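Local coordinates for putative carbohydrate binding protein (Pseudomonas aeruginosa, PDB 3QEC) that probably binds carbohydrates, binds suramin and heparin, and may take part in carbohydrate transport and biofilm formation, at residues P8-H13 with T53-A58; G24-D29 with S141-V146; L30-A35 with L115-Q120; T45-E50 with I111-T116. One frame throughout, in Å; residues are numbered along the deposited sequence.

Interactions 2, 3 and 4 belong to a two-sheet beta structure; interaction 1 lies outside the sheets, partly buried, where the N-terminal segment meets helix 54-63. Interaction 4 pairs strands within one sheet near the chain's centre. Interaction 2 adds residues 141-146 to strand 24-33 of the other sheet, and both meet in the core through Ile26, Leu49, Ile111 and Val146. Interaction 3 joins the sheets face to face, away from the centre and across it from interaction 1, and shares Leu115 and Thr116 with interaction 4. Backbone bonds dominate interactions 2 and 4, apolar side chains carry interaction 3, and interaction 1 rests on proline and aromatic rings, its helix touching interaction 4 where Met56 packs on Glu50.

Interaction 1 of 4, residues P8-H13 with T53-A58; sequences PDFPEH and TSYMKA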
loop_
_atom_site.group_PDB
_atom_site.type_symbol
_atom_site.label_atom_id
_atom_site.label_comp_id
_atom_site.label_asym_id
_atom_site.label_seq_id
_atom_site.Cartn_x
_atom_site.Cartn_y
_atom_site.Cartn_z
ATOM N N PRO A 8 -17.124 -4.089 6.580
ATOM C CA PRO A 8 -18.342 -4.717 6.037
ATOM C C PRO A 8 -18.136 -6.212 5.772
ATOM O O PRO A 8 -17.000 -6.694 5.836
ATOM C CB PRO A 8 -18.578 -3.949 4.734
ATOM C CG PRO A 8 -17.259 -3.444 4.338
ATOM C CD PRO A 8 -16.498 -3.186 5.588
ATOM N N ASP A 9 -19.219 -6.951 5.487
ATOM C CA ASP A 9 -19.103 -8.370 5.138
ATOM C C ASP A 9 -18.275 -8.507 3.854
ATOM O O ASP A 9 -18.363 -7.636 2.974
ATOM C CB ASP A 9 -20.491 -9.013 4.944
ATOM C CG ASP A 9 -21.377 -9.107 6.176
ATOM O OD1 ASP A 9 -20.828 -9.218 7.308
ATOM O OD2 ASP A 9 -22.617 -9.146 6.009
ATOM N N PHE A 10 -17.450 -9.565 3.760
ATOM C CA PHE A 10 -16.622 -9.829 2.581
ATOM C C PHE A 10 -17.519 -9.896 1.318
ATOM O O PHE A 10 -18.437 -10.717 1.280
ATOM C CB PHE A 10 -15.799 -11.121 2.764
ATOM C CG PHE A 10 -14.815 -11.382 1.647
ATOM C CD1 PHE A 10 -13.585 -10.736 1.617
ATOM C CD2 PHE A 10 -15.119 -12.277 0.627
ATOM C CE1 PHE A 10 -12.675 -10.989 0.595
ATOM C CE2 PHE A 10 -14.210 -12.526 -0.396
ATOM C CZ PHE A 10 -12.992 -11.889 -0.401
ATOM N N PRO A 11 -17.318 -8.979 0.330
ATOM C CA PRO A 11 -18.196 -8.951 -0.857
ATOM C C PRO A 11 -17.717 -9.876 -1.982
ATOM O O PRO A 11 -16.931 -9.474 -2.848
ATOM C CB PRO A 11 -18.144 -7.478 -1.280
ATOM C CG PRO A 11 -16.824 -6.974 -0.775
ATOM C CD PRO A 11 -16.296 -7.913 0.259
ATOM N N GLU A 12 -18.210 -11.112 -1.969
ATOM C CA GLU A 12 -17.860 -12.172 -2.921
ATOM C C GLU A 12 -18.020 -11.725 -4.376
ATOM O O GLU A 12 -17.075 -11.925 -5.157
ATOM C CB GLU A 12 -18.689 -13.437 -2.655
ATOM C CG GLU A 12 -18.370 -14.113 -1.325
ATOM C CD GLU A 12 -19.338 -15.172 -0.804
ATOM O OE1 GLU A 12 -19.993 -15.856 -1.626
ATOM O OE2 GLU A 12 -19.405 -15.346 0.437
ATOM N N HIS A 13 -19.186 -11.095 -4.730
ATOM C CA HIS A 13 -19.502 -10.610 -6.067
ATOM C C HIS A 13 -18.404 -9.638 -6.597
ATOM O O HIS A 13 -18.018 -9.707 -7.773
ATOM C CB HIS A 13 -20.902 -9.954 -6.045
ATOM C CG HIS A 13 -21.087 -8.894 -4.997
ATOM N ND1 HIS A 13 -21.297 -9.217 -3.665
ATOM C CD2 HIS A 13 -21.104 -7.547 -5.126
ATOM C CE1 HIS A 13 -21.413 -8.063 -3.035
ATOM N NE2 HIS A 13 -21.315 -7.032 -3.873
ATOM N N THR A 53 -11.837 -2.840 -3.578
ATOM C CA THR A 53 -13.202 -3.230 -3.209
ATOM C C THR A 53 -13.749 -2.371 -2.077
ATOM O O THR A 53 -12.988 -1.671 -1.391
ATOM C CB THR A 53 -13.251 -4.726 -2.821
ATOM O OG1 THR A 53 -12.418 -4.959 -1.685
ATOM C CG2 THR A 53 -12.878 -5.655 -3.981
ATOM N N SER A 54 -15.081 -2.438 -1.860
ATOM C CA SER A 54 -15.753 -1.697 -0.789
ATOM C C SER A 54 -15.224 -2.149 0.602
ATOM O O SER A 54 -15.176 -1.347 1.536
ATOM C CB SER A 54 -17.265 -1.864 -0.891
ATOM O OG SER A 54 -17.662 -3.203 -0.650
ATOM N N TYR A 55 -14.778 -3.422 0.688
ATOM C CA TYR A 55 -14.184 -4.091 1.850
ATOM C C TYR A 55 -12.849 -3.409 2.234
ATOM O O TYR A 55 -12.712 -2.946 3.366
ATOM C CB TYR A 55 -13.980 -5.606 1.532
ATOM C CG TYR A 55 -13.493 -6.455 2.690
ATOM C CD1 TYR A 55 -14.316 -6.720 3.784
ATOM C CD2 TYR A 55 -12.222 -7.027 2.678
ATOM C CE1 TYR A 55 -13.872 -7.507 4.853
ATOM C CE2 TYR A 55 -11.757 -7.789 3.753
ATOM C CZ TYR A 55 -12.586 -8.032 4.836
ATOM O OH TYR A 55 -12.135 -8.802 5.885
HETATM N N MSE A 56 -11.889 -3.313 1.278
HETATM C CA MSE A 56 -10.577 -2.696 1.532
HETATM C C MSE A 56 -10.638 -1.142 1.587
HETATM O O MSE A 56 -9.772 -0.537 2.225
HETATM C CB MSE A 56 -9.530 -3.180 0.530
HETATM C CG MSE A 56 -9.179 -4.675 0.711
HETATM SE SE MSE A 56 -8.848 -5.193 2.572
HETATM C CE MSE A 56 -7.064 -4.422 2.790
ATOM N N LYS A 57 -11.669 -0.508 0.991
ATOM C CA LYS A 57 -11.878 0.947 1.078
ATOM C C LYS A 57 -12.073 1.332 2.548
ATOM O O LYS A 57 -11.485 2.312 3.021
ATOM C CB LYS A 57 -13.098 1.373 0.233
ATOM C CG LYS A 57 -13.461 2.860 0.333
ATOM C CD LYS A 57 -14.667 3.196 -0.520
ATOM C CE LYS A 57 -15.036 4.651 -0.460
ATOM N NZ LYS A 57 -16.092 4.987 -1.461
ATOM N N ALA A 58 -12.893 0.527 3.270
ATOM C CA ALA A 58 -13.182 0.686 4.700
ATOM C C ALA A 58 -11.904 0.457 5.542
ATOM O O ALA A 58 -11.647 1.205 6.492
ATOM C CB ALA A 58 -14.277 -0.283 5.114
#
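Phe10 and Tyr55 meet as a T-shaped (edge-to-face) pair, the rim of the Phe10 ring directed at one face of Tyr55. Their centroids are 5.5 Å apart and the planes stand at 77°. Phe10 CD1 leads, 4.1 Å from Tyr55 CE2 and displaced from the ring centre toward the rim. Tyr55 CG lies anti to the backbone N (chi1 -174°), beside the carbonyl carbon, and the ring beyond meets Pro8, Phe10 and Pro11. In the plane of that ring, Pro8 O reaches its edge, 3.4 Å from CE1. Pro11 crosses the tyrosine side chain at about a right angle, its CD packed 3.5 Å from Tyr55 CB, while CG lies near both Ser54 OG and Tyr55 CB. One helical turn on, Ala58 CB touches Pro8 CD at 3.7 Å. Tyr55 OH is hydrogen-bonded to Asp81 N and Phe10 stacks on Tyr15. Thr53 N-caps helix 54-63 through a weak bond from Met56 N to OG1. No hydrogen bond joins 8-13 to 53-58; the contact is van der Waals and aromatic, and polar ties come just beyond it, between Glu14 OE1 and Ser54 N and between Tyr15 OH and Thr53 OG1.

Interaction 2 of 4, residues G24-D29 with S141-V146; sequences GVINGD and SQPQKV
Gly28 and Val146 form a parallel beta bridge where residues 141-146 run alongside strand 24-33 and lead into strand 146-148. Val146 supplies both of its bonds, N to Asn27 O at 2.9 Å and O from Asp29 N at 3.1 Å, and thus clasps Gly28 from its two flanks. At the other end Val25 N donates to Ser141 O (3.1 Å). Between these points the pairing is interrupted: Pro143 has no N-H to give, and its CD instead rests 3.3 Å from Val25 O. A water fills in, donating to Val25 O and Pro143 O, each at 2.8 Å. Side chains divide by face. On the core side Ile26 CG1 packs on Pro143 CG, the two side chains crossing at about a right angle, and Ile26 CG2 meets Val146 CG2 at 3.9 Å; Phe101, Val138 and Ile111 continue this apolar layer. On the outer side Lys145 runs past Asn27, CG against CB. A bend at chi3 (81°) turns CE toward Asp29, and NZ forms a salt bridge with Asp29 OD2 at 3.0 Å, met nearly along the C-O bond. Asn27 itself points its amide to Asp100. Residues 141-146 thus lead into the parallel member of a mixed sheet, in which strand 24-33 also pairs antiparallel with 98-104, one layer of a two-sheet beta fold.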
loop_
_atom_site.group_PDB
_atom_site.type_symbol
_atom_site.label_atom_id
_atom_site.label_comp_id
_atom_site.label_asym_id
_atom_site.label_seq_id
_atom_site.Cartn_x
_atom_site.Cartn_y
_atom_site.Cartn_z
ATOM N N GLY A 24 -0.425 -6.231 -18.026
ATOM C CA GLY A 24 -0.033 -4.916 -17.537
ATOM C C GLY A 24 1.240 -4.872 -16.716
ATOM O O GLY A 24 1.547 -5.808 -15.976
ATOM N N VAL A 25 1.982 -3.767 -16.859
ATOM C CA VAL A 25 3.247 -3.468 -16.176
ATOM C C VAL A 25 3.059 -2.220 -15.301
ATOM O O VAL A 25 2.595 -1.199 -15.801
ATOM C CB VAL A 25 4.392 -3.261 -17.223
ATOM C CG1 VAL A 25 5.623 -2.617 -16.594
ATOM C CG2 VAL A 25 4.758 -4.568 -17.910
ATOM N N ILE A 26 3.408 -2.305 -14.010
ATOM C CA ILE A 26 3.344 -1.176 -13.060
ATOM C C ILE A 26 4.757 -0.914 -12.544
ATOM O O ILE A 26 5.447 -1.849 -12.136
ATOM C CB ILE A 26 2.315 -1.378 -11.891
ATOM C CG1 ILE A 26 0.865 -1.473 -12.428
ATOM C CG2 ILE A 26 2.426 -0.249 -10.843
ATOM C CD1 ILE A 26 -0.255 -1.639 -11.349
ATOM N N ASN A 27 5.191 0.355 -12.609
ATOM C CA ASN A 27 6.487 0.853 -12.107
ATOM C C ASN A 27 6.234 1.943 -11.110
ATOM O O ASN A 27 5.293 2.719 -11.265
ATOM C CB ASN A 27 7.378 1.402 -13.231
ATOM C CG ASN A 27 7.505 0.493 -14.412
ATOM O OD1 ASN A 27 6.848 0.684 -15.441
ATOM N ND2 ASN A 27 8.344 -0.513 -14.291
ATOM N N GLY A 28 7.093 2.053 -10.124
ATOM C CA GLY A 28 6.912 3.114 -9.157
ATOM C C GLY A 28 8.073 3.308 -8.230
ATOM O O GLY A 28 9.054 2.562 -8.281
ATOM N N ASP A 29 7.922 4.309 -7.359
ATOM C CA ASP A 29 8.895 4.732 -6.362
ATOM C C ASP A 29 8.211 4.928 -5.040
ATOM O O ASP A 29 7.102 5.476 -4.989
ATOM C CB ASP A 29 9.590 6.027 -6.808
ATOM C CG ASP A 29 10.431 5.859 -8.062
ATOM O OD1 ASP A 29 11.509 5.229 -7.976
ATOM O OD2 ASP A 29 10.013 6.356 -9.125
ATOM N N SER A 141 -2.022 -2.187 -21.286
ATOM C CA SER A 141 -0.860 -2.825 -20.669
ATOM C C SER A 141 0.152 -1.830 -20.093
ATOM O O SER A 141 1.044 -2.237 -19.342
ATOM C CB SER A 141 -0.163 -3.717 -21.690
ATOM O OG SER A 141 0.215 -2.964 -22.834
ATOM N N GLN A 142 0.031 -0.537 -20.435
ATOM C CA GLN A 142 1.007 0.451 -19.981
ATOM C C GLN A 142 0.396 1.598 -19.135
ATOM O O GLN A 142 0.422 2.739 -19.589
ATOM C CB GLN A 142 1.776 1.034 -21.179
ATOM C CG GLN A 142 2.570 0.017 -21.981
ATOM C CD GLN A 142 3.122 0.644 -23.229
ATOM O OE1 GLN A 142 4.086 1.413 -23.189
ATOM N NE2 GLN A 142 2.502 0.362 -24.365
ATOM N N PRO A 143 -0.065 1.366 -17.878
ATOM C CA PRO A 143 -0.512 2.509 -17.047
ATOM C C PRO A 143 0.651 3.433 -16.683
ATOM O O PRO A 143 1.804 3.047 -16.840
ATOM C CB PRO A 143 -1.056 1.835 -15.774
ATOM C CG PRO A 143 -0.356 0.514 -15.697
ATOM C CD PRO A 143 -0.159 0.088 -17.132
ATOM N N GLN A 144 0.357 4.637 -16.176
ATOM C CA GLN A 144 1.377 5.588 -15.723
ATOM C C GLN A 144 2.125 5.056 -14.486
ATOM O O GLN A 144 1.608 4.178 -13.790
ATOM C CB GLN A 144 0.717 6.929 -15.371
ATOM C CG GLN A 144 0.168 7.689 -16.570
ATOM C CD GLN A 144 -0.439 9.010 -16.199
ATOM O OE1 GLN A 144 -1.589 9.338 -16.556
ATOM N NE2 GLN A 144 0.333 9.807 -15.502
ATOM N N LYS A 145 3.326 5.603 -14.201
ATOM C CA LYS A 145 4.100 5.262 -13.005
ATOM C C LYS A 145 3.318 5.639 -11.742
ATOM O O LYS A 145 2.484 6.553 -11.773
ATOM C CB LYS A 145 5.450 5.989 -13.005
ATOM C CG LYS A 145 6.586 5.203 -13.651
ATOM C CD LYS A 145 7.941 5.925 -13.556
ATOM C CE LYS A 145 8.656 5.778 -12.225
ATOM N NZ LYS A 145 9.851 6.666 -12.126
ATOM N N VAL A 146 3.581 4.942 -10.639
ATOM C CA VAL A 146 2.960 5.263 -9.361
ATOM C C VAL A 146 4.018 5.896 -8.445
ATOM O O VAL A 146 5.055 5.293 -8.170
ATOM C CB VAL A 146 2.283 4.041 -8.680
ATOM C CG1 VAL A 146 1.566 4.455 -7.389
ATOM C CG2 VAL A 146 1.323 3.340 -9.634
HETATM O O HOH W 1 3.561 0.897 -17.341
#

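Interaction 3 of 4, residues L30-A35 with L115-Q120; sequences LYLTSA and LTWSAQ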
loop_
_atom_site.group_PDB
_atom_site.type_symbol
_atom_site.label_atom_id
_atom_site.label_comp_id
_atom_site.label_asym_id
_atom_site.label_seq_id
_atom_site.Cartn_x
_atom_site.Cartn_y
_atom_site.Cartn_z
ATOM N N LEU A 30 8.851 4.433 -3.966
ATOM C CA LEU A 30 8.344 4.544 -2.602
ATOM C C LEU A 30 9.256 5.426 -1.760
ATOM O O LEU A 30 10.480 5.206 -1.719
ATOM C CB LEU A 30 8.184 3.151 -1.947
ATOM C CG LEU A 30 7.924 3.117 -0.427
ATOM C CD1 LEU A 30 6.506 3.564 -0.088
ATOM C CD2 LEU A 30 8.187 1.744 0.135
ATOM N N TYR A 31 8.650 6.428 -1.084
ATOM C CA TYR A 31 9.361 7.319 -0.159
ATOM C C TYR A 31 8.383 8.110 0.699
ATOM O O TYR A 31 7.233 8.325 0.307
ATOM C CB TYR A 31 10.351 8.266 -0.876
ATOM C CG TYR A 31 9.726 9.409 -1.645
ATOM C CD1 TYR A 31 9.294 9.240 -2.959
ATOM C CD2 TYR A 31 9.630 10.680 -1.084
ATOM C CE1 TYR A 31 8.749 10.302 -3.685
ATOM C CE2 TYR A 31 9.078 11.747 -1.795
ATOM C CZ TYR A 31 8.646 11.555 -3.098
ATOM O OH TYR A 31 8.121 12.625 -3.786
ATOM N N LEU A 32 8.851 8.533 1.879
ATOM C CA LEU A 32 8.094 9.377 2.802
ATOM C C LEU A 32 9.020 10.496 3.253
ATOM O O LEU A 32 10.208 10.426 2.956
ATOM C CB LEU A 32 7.502 8.564 3.982
ATOM C CG LEU A 32 6.317 7.616 3.647
ATOM C CD1 LEU A 32 5.794 6.936 4.896
ATOM C CD2 LEU A 32 5.176 8.335 2.930
ATOM N N THR A 33 8.497 11.551 3.893
ATOM C CA THR A 33 9.326 12.685 4.333
ATOM C C THR A 33 9.348 12.782 5.853
ATOM O O THR A 33 8.304 12.690 6.485
ATOM C CB THR A 33 8.806 14.012 3.719
ATOM O OG1 THR A 33 8.766 13.908 2.300
ATOM C CG2 THR A 33 9.653 15.207 4.094
ATOM N N SER A 34 10.519 13.045 6.431
ATOM C CA SER A 34 10.682 13.247 7.870
ATOM C C SER A 34 10.000 14.558 8.311
ATOM O O SER A 34 9.694 15.409 7.477
ATOM C CB SER A 34 12.165 13.280 8.219
ATOM O OG SER A 34 12.369 13.738 9.545
ATOM N N ALA A 35 9.803 14.732 9.623
ATOM C CA ALA A 35 9.243 15.945 10.214
ATOM C C ALA A 35 10.219 17.122 10.073
ATOM O O ALA A 35 9.809 18.290 10.162
ATOM C CB ALA A 35 8.927 15.698 11.676
ATOM N N LEU A 115 6.357 2.197 5.592
ATOM C CA LEU A 115 7.735 2.627 5.705
ATOM C C LEU A 115 7.911 3.435 6.991
ATOM O O LEU A 115 7.342 4.517 7.136
ATOM C CB LEU A 115 8.136 3.428 4.446
ATOM C CG LEU A 115 9.486 4.137 4.440
ATOM C CD1 LEU A 115 10.651 3.147 4.576
ATOM C CD2 LEU A 115 9.621 4.981 3.204
ATOM N N THR A 116 8.671 2.875 7.937
ATOM C CA THR A 116 8.970 3.510 9.218
ATOM C C THR A 116 10.489 3.492 9.459
ATOM O O THR A 116 11.203 2.647 8.918
ATOM C CB THR A 116 8.179 2.869 10.384
ATOM O OG1 THR A 116 8.605 1.528 10.581
ATOM C CG2 THR A 116 6.668 2.899 10.167
ATOM N N TRP A 117 10.978 4.461 10.228
ATOM C CA TRP A 117 12.385 4.596 10.579
ATOM C C TRP A 117 12.487 5.347 11.911
ATOM O O TRP A 117 11.471 5.795 12.455
ATOM C CB TRP A 117 13.196 5.270 9.447
ATOM C CG TRP A 117 12.804 6.689 9.170
ATOM C CD1 TRP A 117 13.359 7.813 9.713
ATOM C CD2 TRP A 117 11.701 7.135 8.363
ATOM N NE1 TRP A 117 12.661 8.928 9.311
ATOM C CE2 TRP A 117 11.667 8.547 8.443
ATOM C CE3 TRP A 117 10.744 6.478 7.565
ATOM C CZ2 TRP A 117 10.717 9.314 7.754
ATOM C CZ3 TRP A 117 9.802 7.239 6.891
ATOM C CH2 TRP A 117 9.792 8.637 6.995
ATOM N N SER A 118 13.703 5.446 12.455
ATOM C CA SER A 118 13.966 6.088 13.734
ATOM C C SER A 118 14.707 7.397 13.583
ATOM O O SER A 118 15.635 7.525 12.777
ATOM C CB SER A 118 14.755 5.162 14.648
ATOM O OG SER A 118 13.856 4.353 15.385
ATOM N N ALA A 119 14.298 8.362 14.399
ATOM C CA ALA A 119 14.863 9.699 14.476
ATOM C C ALA A 119 15.209 10.021 15.923
ATOM O O ALA A 119 14.682 9.377 16.832
ATOM C CB ALA A 119 13.862 10.711 13.929
ATOM N N GLN A 120 16.101 10.999 16.133
ATOM C CA GLN A 120 16.506 11.475 17.461
ATOM C C GLN A 120 16.031 12.905 17.629
ATOM O O GLN A 120 15.896 13.615 16.628
ATOM C CB GLN A 120 18.033 11.384 17.651
ATOM C CG GLN A 120 18.599 9.960 17.660
ATOM C CD GLN A 120 18.181 9.157 18.868
ATOM O OE1 GLN A 120 18.562 9.452 20.013
ATOM N NE2 GLN A 120 17.402 8.110 18.629
#
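Leu32, Leu115 and Trp117 carry the apolar contact. Leu115 CD2 inserts between the strands, 4.4 Å from Leu30 CG and 4.2 Å from Leu32 CB, with the Tyr31 backbone also near it. The Leu32 CD1 methyl makes a van der Waals contact with a carbonyl oxygen, 3.6 Å from Leu115 O.

The aromatic contact is made by the rim of the indole. Trp117 CG lies between the backbone N and the carbonyl carbon (chi1 65°), and the six-membered ring presents its edge to strand 30-33 and the residues after it: CH2 meets Leu32 CB at 3.8 Å and CZ2 meets Ser34 CA at 3.9 Å, the latter in the ring plane. The strands belong to different sheets, their axes 8.1 Å apart and their directions 47° apart, so this is face-to-face packing as in a beta-sandwich, not strand pairing.

Polar bonding accordingly runs elsewhere, with no hydrogen bond across the contact. Leu32 pairs through its backbone with Gln40, in its own sheet, and Trp117 with Glu128, in the other. The carboxylate of Glu128 also accepts from Ala35 N and is hydrogen-bonded to Ser34 OG, a polar tie between the sheets beside the indole.

Interaction 4 of 4, residues T45-E50 with I111-T116; sequences TKVALE and ISSELT. With PEG (di(hydroxyethyl)ether), chain F.
Ser113 OG takes the place of a main-chain donor here, giving its hydrogen to Lys46 O at 2.8 Å. In regular antiparallel pairing this carbonyl would receive Glu114 N, but that nitrogen lies 4.5 Å from Lys46 O. With OG anti to its own backbone N (chi1 -162°), the Ser113 hydroxyl lies beside the carbonyl carbon, on the side facing Lys46; the bond arrives tilted 31° from the carbonyl plane. Thr45 CG2 packs against the same hydroxyl at 3.4 Å.

Farther along, pairing is regular: Ala48 and Ser112 form a hydrogen-bonded pair, with Ala48 N to Ser112 O at 2.8 Å and Ser112 N to Ala48 O at 2.9 Å. Leu49 and Ile111 follow as a non-hydrogen-bonded pair. The two strands are neighbours in an antiparallel sheet, with 89-92 beyond 46-51 and 125-138 beyond 107-120. Val47, Leu49, Ile111 and Ser113 face the opposing sheet. There Val47 CG1 touches Ile111 CG1 at 3.8 Å and Leu49 CD1 leans on Ile111 CB, while Ile26, Phe101 and Val146 of the other sheet pack against them. Ala48 and Ser112 lie on the reverse face, where Ser112 OG is hydrogen-bonded to Thr133.

Beyond Lys46 the strands part, and a di(hydroxyethyl)ether molecule, probably from the crystallisation liquor, bridges them. Its O1 donates to Thr45 OG1 (2.7 Å), its ether O2 accepts from Thr116 N (3.2 Å), and O4 bonds weakly to Glu114 O.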
loop_
_atom_site.group_PDB
_atom_site.type_symbol
_atom_site.label_atom_id
_atom_site.label_comp_id
_atom_site.label_asym_id
_atom_site.label_seq_id
_atom_site.Cartn_x
_atom_site.Cartn_y
_atom_site.Cartn_z
ATOM N N THR A 45 11.590 -2.905 0.879
ATOM C CA THR A 45 10.283 -2.788 1.528
ATOM C C THR A 45 9.211 -3.437 0.659
ATOM O O THR A 45 9.201 -3.231 -0.557
ATOM C CB THR A 45 9.984 -1.294 1.794
ATOM O OG1 THR A 45 11.026 -0.764 2.618
ATOM C CG2 THR A 45 8.654 -1.066 2.475
ATOM N N LYS A 46 8.315 -4.228 1.293
ATOM C CA LYS A 46 7.223 -4.907 0.608
ATOM C C LYS A 46 6.122 -3.916 0.224
ATOM O O LYS A 46 5.777 -3.025 1.009
ATOM C CB LYS A 46 6.656 -6.052 1.461
ATOM C CG LYS A 46 7.530 -7.293 1.423
ATOM C CD LYS A 46 6.921 -8.450 2.200
ATOM C CE LYS A 46 7.841 -9.648 2.255
ATOM N NZ LYS A 46 7.227 -10.786 2.989
ATOM N N VAL A 47 5.610 -4.061 -1.011
ATOM C CA VAL A 47 4.532 -3.257 -1.616
ATOM C C VAL A 47 3.420 -4.229 -2.041
ATOM O O VAL A 47 3.705 -5.234 -2.682
ATOM C CB VAL A 47 5.037 -2.371 -2.808
ATOM C CG1 VAL A 47 3.896 -1.592 -3.452
ATOM C CG2 VAL A 47 6.141 -1.418 -2.365
ATOM N N ALA A 48 2.181 -3.952 -1.647
ATOM C CA ALA A 48 1.011 -4.775 -1.965
ATOM C C ALA A 48 0.139 -4.114 -3.032
ATOM O O ALA A 48 -0.052 -2.891 -3.022
ATOM C CB ALA A 48 0.182 -5.024 -0.708
ATOM N N LEU A 49 -0.410 -4.937 -3.933
ATOM C CA LEU A 49 -1.319 -4.489 -4.989
ATOM C C LEU A 49 -2.523 -5.440 -4.997
ATOM O O LEU A 49 -2.345 -6.643 -5.192
ATOM C CB LEU A 49 -0.579 -4.457 -6.343
ATOM C CG LEU A 49 -1.388 -4.076 -7.567
ATOM C CD1 LEU A 49 -1.419 -2.582 -7.741
ATOM C CD2 LEU A 49 -0.813 -4.727 -8.794
ATOM N N GLU A 50 -3.725 -4.919 -4.708
ATOM C CA GLU A 50 -4.934 -5.747 -4.602
ATOM C C GLU A 50 -6.191 -5.057 -5.173
ATOM O O GLU A 50 -6.194 -3.831 -5.251
ATOM C CB GLU A 50 -5.179 -6.105 -3.126
ATOM C CG GLU A 50 -5.489 -4.933 -2.201
ATOM C CD GLU A 50 -5.612 -5.382 -0.763
ATOM O OE1 GLU A 50 -6.496 -6.222 -0.475
ATOM O OE2 GLU A 50 -4.776 -4.955 0.062
ATOM N N ILE A 111 -2.692 0.253 -4.136
ATOM C CA ILE A 111 -1.250 -0.024 -4.093
ATOM C C ILE A 111 -0.820 0.557 -2.722
ATOM O O ILE A 111 -1.141 1.710 -2.416
ATOM C CB ILE A 111 -0.494 0.474 -5.353
ATOM C CG1 ILE A 111 0.963 -0.051 -5.397
ATOM C CG2 ILE A 111 -0.632 2.001 -5.593
ATOM C CD1 ILE A 111 1.612 0.051 -6.800
ATOM N N SER A 112 -0.278 -0.294 -1.843
ATOM C CA SER A 112 -0.033 0.055 -0.447
ATOM C C SER A 112 1.290 -0.477 0.108
ATOM O O SER A 112 1.694 -1.600 -0.207
ATOM C CB SER A 112 -1.176 -0.504 0.408
ATOM O OG SER A 112 -1.168 0.003 1.734
ATOM N N SER A 113 1.917 0.314 1.003
ATOM C CA SER A 113 3.172 -0.027 1.678
ATOM C C SER A 113 3.250 0.598 3.083
ATOM O O SER A 113 2.419 1.441 3.440
ATOM C CB SER A 113 4.371 0.419 0.847
ATOM O OG SER A 113 5.551 -0.244 1.272
ATOM N N GLU A 114 4.237 0.155 3.878
ATOM C CA GLU A 114 4.518 0.661 5.218
ATOM C C GLU A 114 6.015 0.943 5.320
ATOM O O GLU A 114 6.841 0.050 5.125
ATOM C CB GLU A 114 4.043 -0.317 6.304
ATOM C CG GLU A 114 4.359 0.125 7.727
ATOM C CD GLU A 114 3.527 -0.481 8.843
ATOM O OE1 GLU A 114 2.551 -1.209 8.553
ATOM O OE2 GLU A 114 3.823 -0.179 10.019
ATOM N N LEU A 115 6.357 2.197 5.592
ATOM C CA LEU A 115 7.735 2.627 5.705
ATOM C C LEU A 115 7.911 3.435 6.991
ATOM O O LEU A 115 7.342 4.517 7.136
ATOM C CB LEU A 115 8.136 3.428 4.446
ATOM C CG LEU A 115 9.486 4.137 4.440
ATOM C CD1 LEU A 115 10.651 3.147 4.576
ATOM C CD2 LEU A 115 9.621 4.981 3.204
ATOM N N THR A 116 8.671 2.875 7.937
ATOM C CA THR A 116 8.970 3.510 9.218
ATOM C C THR A 116 10.489 3.492 9.459
ATOM O O THR A 116 11.203 2.647 8.918
ATOM C CB THR A 116 8.179 2.869 10.384
ATOM O OG1 THR A 116 8.605 1.528 10.581
ATOM C CG2 THR A 116 6.668 2.899 10.167
HETATM C C1 PEG F . 10.583 -0.861 5.861
HETATM O O1 PEG F . 11.801 -0.463 5.220
HETATM C C2 PEG F . 10.250 -0.107 7.131
HETATM O O2 PEG F . 8.890 -0.309 7.508
HETATM C C3 PEG F . 8.654 -1.172 8.655
HETATM C C4 PEG F . 7.398 -2.032 8.509
HETATM O O4 PEG F . 7.286 -2.698 7.223
#